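Local coordinates for lantibiotic dehydratase (Microbispora corallina, PDB 5EHK), which probably dehydrates hydroxyl-bearing side chains of the precursor peptide of the lantibiotic NAI-107, drawing on aminoacyl-tRNA for the activating group, at residues D133-T138 with G144-V149; D733-L738 with L783-V788. All blocks are in the same frame, centred on the assembly; numbering follows the deposited sequence.

How the interactions relate
Interactions 1 and 2 illustrate how one helix end can serve two packing sites at once. Their centres lie about 10 Å apart, and the last turn of helix 119-138 separates them: one flank of it meets residues 144-149 in interaction 1, while Ile134, Arg137 and Thr138 border interaction 2. There Ile134 CG2 is 3.4 Å from Leu737 O, and Thr138 OG1 is 3.6 Å from Leu737 CB. The carbonyl oxygen Arg137 O lies 3.5 Å from Leu783 CD1. Strand 6-17 forms a second tie, because it pairs antiparallel with both strand 147-155 of interaction 1 and strand 785-792 of interaction 2.

Interaction 1. Residues D133-T138 with G144-V149; sequences DIRMRT and GLFAGV
Met136 and Phe146 bring the two backbones within 4.4 Å of each other, CA to CA, where the last turns of a helix pass the loop that leads into a strand. The Phe146 ring is the centrepiece, and two consecutive helix residues meet it at different places. Met136 comes to its edge: CB lies near the ring plane, 3.7 Å from Phe146 CD1, and the two side chains cross at about a right angle. With CG swung beside its own carbonyl carbon (chi1 -166°) and the rest of the chain stretched out, the sulfur is carried up from the ring plane, outside the rim. It ends 5.4 Å from the ring centroid (SD to centroid), 44° off the ring normal, a Met-aromatic contact of oblique geometry. The methyl group continues to the backbone of the preceding residue, with Met136 CE 3.2 Å from Leu145 O.

Arg135 adds the aliphatic part of its chain. Its CD rests 3.7 Å from Phe146 CB and as close to Phe146 CG, at the root of the ring, so that methylene packing does the work here. The guanidinium plane is turned 59° from the ring and makes no stack with it. The Arg135 side chain also touches Phe143, and its NH2 comes close to the like charge of Arg139 NH2.

Such a tight helix-to-strand connection, with five residues between the segments, packs the end of helix 119-138 against its own continuation. The ring of Tyr132, one turn back on the helix, also meets the Phe146 ring, the two planes being not far from parallel. Leu145 leads away to helix 92-98, where it touches Ala94 and Leu97. Beyond Phe146, strand 147-155 runs between strand 6-17, its antiparallel partner, and strand 366-379, its parallel one.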
loop_
_atom_site.group_PDB
_atom_site.type_symbol
_atom_site.label_atom_id
_atom_site.label_comp_id
_atom_site.label_asym_id
_atom_site.label_seq_id
_atom_site.Cartn_x
_atom_site.Cartn_y
_atom_site.Cartn_z
ATOM N N ASP A 133 -12.594 43.223 9.278
ATOM C CA ASP A 133 -12.149 44.511 8.758
ATOM C C ASP A 133 -11.127 44.233 7.661
ATOM O O ASP A 133 -11.343 44.572 6.496
ATOM C CB ASP A 133 -11.509 45.329 9.896
ATOM C CG ASP A 133 -11.252 46.805 9.529
ATOM O OD1 ASP A 133 -10.970 47.131 8.351
ATOM O OD2 ASP A 133 -11.319 47.647 10.454
ATOM N N ILE A 134 -10.040 43.567 8.046
ATOM C CA ILE A 134 -8.994 43.143 7.133
ATOM C C ILE A 134 -9.576 42.486 5.897
ATOM O O ILE A 134 -9.132 42.761 4.778
ATOM C CB ILE A 134 -8.061 42.138 7.822
ATOM C CG1 ILE A 134 -7.338 42.830 8.972
ATOM C CG2 ILE A 134 -7.051 41.562 6.839
ATOM C CD1 ILE A 134 -6.297 41.996 9.629
ATOM N N ARG A 135 -10.581 41.633 6.095
ATOM C CA ARG A 135 -11.193 40.944 4.974
ATOM C C ARG A 135 -11.797 41.929 4.012
ATOM O O ARG A 135 -11.559 41.844 2.810
ATOM C CB ARG A 135 -12.293 39.988 5.406
ATOM C CG ARG A 135 -12.618 38.989 4.321
ATOM C CD ARG A 135 -14.026 38.450 4.398
ATOM N NE ARG A 135 -14.111 37.247 3.583
ATOM C CZ ARG A 135 -13.968 36.013 4.052
ATOM N NH1 ARG A 135 -13.786 35.806 5.355
ATOM N NH2 ARG A 135 -14.040 34.986 3.218
ATOM N N MET A 136 -12.578 42.857 4.556
ATOM C CA MET A 136 -13.356 43.803 3.756
ATOM C C MET A 136 -12.467 44.680 2.894
ATOM O O MET A 136 -12.893 45.219 1.858
ATOM C CB MET A 136 -14.211 44.688 4.652
ATOM C CG MET A 136 -15.261 45.448 3.890
ATOM S SD MET A 136 -16.532 46.169 4.940
ATOM C CE MET A 136 -17.905 46.201 3.784
ATOM N N ARG A 137 -11.215 44.789 3.310
ATOM C CA ARG A 137 -10.308 45.695 2.657
ATOM C C ARG A 137 -9.210 44.970 1.865
ATOM O O ARG A 137 -8.491 45.580 1.078
ATOM C CB ARG A 137 -9.811 46.742 3.673
ATOM C CG ARG A 137 -10.981 47.676 4.142
ATOM C CD ARG A 137 -10.737 48.489 5.427
ATOM N NE ARG A 137 -9.559 49.361 5.300
ATOM C CZ ARG A 137 -9.541 50.605 4.807
ATOM N NH1 ARG A 137 -10.653 51.200 4.369
ATOM N NH2 ARG A 137 -8.384 51.253 4.749
ATOM N N THR A 138 -9.112 43.655 2.035
ATOM C CA THR A 138 -8.054 42.893 1.371
ATOM C C THR A 138 -8.419 41.561 0.738
ATOM O O THR A 138 -7.716 41.132 -0.163
ATOM C CB THR A 138 -6.852 42.642 2.297
ATOM O OG1 THR A 138 -7.306 42.025 3.515
ATOM C CG2 THR A 138 -6.134 43.949 2.612
ATOM N N GLY A 144 -19.883 37.925 1.623
ATOM C CA GLY A 144 -21.196 38.534 1.771
ATOM C C GLY A 144 -21.207 39.959 1.259
ATOM O O GLY A 144 -21.371 40.200 0.064
ATOM N N LEU A 145 -21.006 40.910 2.166
ATOM C CA LEU A 145 -20.793 42.301 1.776
ATOM C C LEU A 145 -19.321 42.693 1.873
ATOM O O LEU A 145 -18.981 43.876 1.811
ATOM C CB LEU A 145 -21.627 43.244 2.634
ATOM C CG LEU A 145 -23.116 43.186 2.338
ATOM C CD1 LEU A 145 -23.908 43.467 3.601
ATOM C CD2 LEU A 145 -23.430 44.186 1.231
ATOM N N PHE A 146 -18.451 41.698 2.012
ATOM C CA PHE A 146 -17.029 41.961 2.117
ATOM C C PHE A 146 -16.387 42.027 0.745
ATOM O O PHE A 146 -15.458 42.795 0.525
ATOM C CB PHE A 146 -16.362 40.875 2.955
ATOM C CG PHE A 146 -16.813 40.863 4.379
ATOM C CD1 PHE A 146 -16.143 41.611 5.335
ATOM C CD2 PHE A 146 -17.911 40.117 4.762
ATOM C CE1 PHE A 146 -16.557 41.611 6.649
ATOM C CE2 PHE A 146 -18.332 40.112 6.074
ATOM C CZ PHE A 146 -17.658 40.869 7.019
ATOM N N ALA A 147 -16.885 41.226 -0.188
ATOM C CA ALA A 147 -16.260 41.154 -1.501
ATOM C C ALA A 147 -17.223 40.633 -2.548
ATOM O O ALA A 147 -18.251 40.040 -2.214
ATOM C CB ALA A 147 -15.023 40.285 -1.444
ATOM N N GLY A 148 -16.889 40.861 -3.818
ATOM C CA GLY A 148 -17.792 40.520 -4.890
ATOM C C GLY A 148 -17.133 40.483 -6.244
ATOM O O GLY A 148 -15.906 40.507 -6.326
ATOM N N VAL A 149 -17.948 40.460 -7.302
ATOM C CA VAL A 149 -17.452 40.172 -8.650
ATOM C C VAL A 149 -17.745 41.294 -9.652
ATOM O O VAL A 149 -18.609 42.138 -9.405
ATOM C CB VAL A 149 -18.067 38.865 -9.211
ATOM C CG1 VAL A 149 -17.691 37.691 -8.324
ATOM C CG2 VAL A 149 -19.575 38.980 -9.276
#

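Interaction 2. Residues D733-L738 with L783-V788; sequences DQRLLL and LAEIVV
Arg735 and Glu785 reach for each other from opposite directions, yet their flat ends do not lie in a common plane. The guanidinium and carboxylate planes stand 65° apart, and Glu785 OE2 sits well out of the guanidinium plane, 3.6 Å from Arg735 NE. This makes a long salt bridge in which charge attracts charge and no N-H is aimed at the oxygen. Both chains are drawn out across the gap: Arg735 runs extended from CG to NE, and Glu785 is extended beyond CG (chi2 157°). Each end has a firmer partner elsewhere, which may account for the loose fit. Arg735 NH2 gives a hydrogen bond to Pro526 O, while Glu785 OE1 forms a salt bridge with Arg15 NH1. The like charge of Arg139 also lies close to Arg735 NH1, and the carboxylate probably offsets part of this crowding of positive groups.

The contact joins two strands that are not sheet neighbours, their nearest CA atoms, those of Leu737 and Leu783, being 9.3 Å apart. Strand 735-739 is the second arm of a beta hairpin with strand 726-730; Leu736 and Leu738 are hydrogen-bonded, backbone to backbone, to Ala729 and Val727 of that strand. Strand 785-792 pairs antiparallel with strands 6-17 and 500-508. By the usual alternation along a strand, Arg735 and Leu737 face residues 783-788, whereas Leu736 and Leu738 turn to helices 119-138 and 743-755.

Two residues along from the charged pair, the contact becomes apolar. Leu737 and Leu783 cross at about a right angle and meet methyl to methyl, CD2 of Leu737 4.2 Å from CD2 of Leu783. Leu783 places its CG beside its backbone N (chi1 -65°), and this brings the branched end nearer to residues 733-738 than its CB direction alone would.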
loop_
_atom_site.group_PDB
_atom_site.type_symbol
_atom_site.label_atom_id
_atom_site.label_comp_id
_atom_site.label_asym_id
_atom_site.label_seq_id
_atom_site.Cartn_x
_atom_site.Cartn_y
_atom_site.Cartn_z
ATOM N N ASP A 733 -8.754 27.510 4.836
ATOM C CA ASP A 733 -9.894 28.394 5.085
ATOM C C ASP A 733 -9.632 29.910 4.987
ATOM O O ASP A 733 -10.575 30.675 4.763
ATOM C CB ASP A 733 -10.569 28.042 6.416
ATOM C CG ASP A 733 -11.547 26.880 6.284
ATOM O OD1 ASP A 733 -12.447 26.956 5.412
ATOM O OD2 ASP A 733 -11.403 25.884 7.031
ATOM N N GLN A 734 -8.377 30.346 5.151
ATOM C CA GLN A 734 -8.084 31.790 5.137
ATOM C C GLN A 734 -6.930 32.217 4.218
ATOM O O GLN A 734 -5.884 31.571 4.136
ATOM C CB GLN A 734 -7.858 32.363 6.541
ATOM C CG GLN A 734 -6.537 31.992 7.178
ATOM C CD GLN A 734 -6.534 30.589 7.741
ATOM O OE1 GLN A 734 -7.513 29.847 7.608
ATOM N NE2 GLN A 734 -5.437 30.222 8.404
ATOM N N ARG A 735 -7.175 33.313 3.514
ATOM C CA ARG A 735 -6.128 34.155 2.989
ATOM C C ARG A 735 -6.158 35.313 3.974
ATOM O O ARG A 735 -7.229 35.851 4.269
ATOM C CB ARG A 735 -6.518 34.637 1.594
ATOM C CG ARG A 735 -6.536 33.545 0.534
ATOM C CD ARG A 735 -7.183 34.058 -0.745
ATOM N NE ARG A 735 -7.144 33.070 -1.827
ATOM C CZ ARG A 735 -7.982 32.038 -1.940
ATOM N NH1 ARG A 735 -8.935 31.839 -1.037
ATOM N NH2 ARG A 735 -7.867 31.197 -2.957
ATOM N N LEU A 736 -5.005 35.695 4.505
ATOM C CA LEU A 736 -4.987 36.753 5.510
ATOM C C LEU A 736 -3.834 37.745 5.324
ATOM O O LEU A 736 -2.679 37.444 5.633
ATOM C CB LEU A 736 -4.996 36.153 6.909
ATOM C CG LEU A 736 -5.729 36.979 7.962
ATOM C CD1 LEU A 736 -7.064 37.452 7.414
ATOM C CD2 LEU A 736 -5.921 36.175 9.253
ATOM N N LEU A 737 -4.167 38.923 4.787
ATOM C CA LEU A 737 -3.193 39.986 4.546
ATOM C C LEU A 737 -2.855 40.642 5.863
ATOM O O LEU A 737 -3.691 41.320 6.463
ATOM C CB LEU A 737 -3.793 41.049 3.620
ATOM C CG LEU A 737 -2.896 41.760 2.601
ATOM C CD1 LEU A 737 -1.457 41.791 3.071
ATOM C CD2 LEU A 737 -2.991 41.092 1.248
ATOM N N LEU A 738 -1.619 40.458 6.304
ATOM C CA LEU A 738 -1.217 40.985 7.603
ATOM C C LEU A 738 -0.028 41.918 7.447
ATOM O O LEU A 738 0.927 41.612 6.730
ATOM C CB LEU A 738 -0.863 39.868 8.599
ATOM C CG LEU A 738 -1.896 38.814 9.005
ATOM C CD1 LEU A 738 -1.206 37.773 9.863
ATOM C CD2 LEU A 738 -3.109 39.420 9.716
ATOM N N LEU A 783 -4.778 42.953 -4.703
ATOM C CA LEU A 783 -5.952 42.762 -3.873
ATOM C C LEU A 783 -7.104 42.289 -4.722
ATOM O O LEU A 783 -8.249 42.263 -4.265
ATOM C CB LEU A 783 -6.387 44.085 -3.263
ATOM C CG LEU A 783 -5.462 44.782 -2.283
ATOM C CD1 LEU A 783 -6.251 45.877 -1.585
ATOM C CD2 LEU A 783 -4.890 43.783 -1.309
ATOM N N ALA A 784 -6.811 41.913 -5.956
ATOM C CA ALA A 784 -7.856 41.546 -6.880
ATOM C C ALA A 784 -7.460 40.265 -7.560
ATOM O O ALA A 784 -6.298 40.086 -7.937
ATOM C CB ALA A 784 -8.027 42.624 -7.896
ATOM N N GLU A 785 -8.422 39.361 -7.693
ATOM C CA GLU A 785 -8.200 38.101 -8.385
ATOM C C GLU A 785 -8.865 38.177 -9.748
ATOM O O GLU A 785 -9.990 38.666 -9.878
ATOM C CB GLU A 785 -8.764 36.927 -7.575
ATOM C CG GLU A 785 -7.706 35.954 -7.070
ATOM C CD GLU A 785 -8.180 35.151 -5.855
ATOM O OE1 GLU A 785 -9.373 34.767 -5.827
ATOM O OE2 GLU A 785 -7.372 34.944 -4.909
ATOM N N ILE A 786 -8.163 37.710 -10.764
ATOM C CA ILE A 786 -8.735 37.622 -12.093
ATOM C C ILE A 786 -8.955 36.153 -12.436
ATOM O O ILE A 786 -8.028 35.354 -12.342
ATOM C CB ILE A 786 -7.808 38.304 -13.114
ATOM C CG1 ILE A 786 -7.763 39.802 -12.815
ATOM C CG2 ILE A 786 -8.289 38.064 -14.510
ATOM C CD1 ILE A 786 -6.641 40.528 -13.490
ATOM N N VAL A 787 -10.182 35.778 -12.779
ATOM C CA VAL A 787 -10.443 34.405 -13.201
ATOM C C VAL A 787 -10.559 34.316 -14.711
ATOM O O VAL A 787 -11.548 34.750 -15.302
ATOM C CB VAL A 787 -11.741 33.854 -12.614
ATOM C CG1 VAL A 787 -11.842 32.377 -12.911
ATOM C CG2 VAL A 787 -11.786 34.080 -11.129
ATOM N N VAL A 788 -9.570 33.712 -15.340
ATOM C CA VAL A 788 -9.550 33.654 -16.785
ATOM C C VAL A 788 -9.672 32.238 -17.307
ATOM O O VAL A 788 -8.806 31.430 -17.077
ATOM C CB VAL A 788 -8.290 34.385 -17.338
ATOM C CG1 VAL A 788 -7.196 34.457 -16.298
ATOM C CG2 VAL A 788 -7.811 33.790 -18.674
#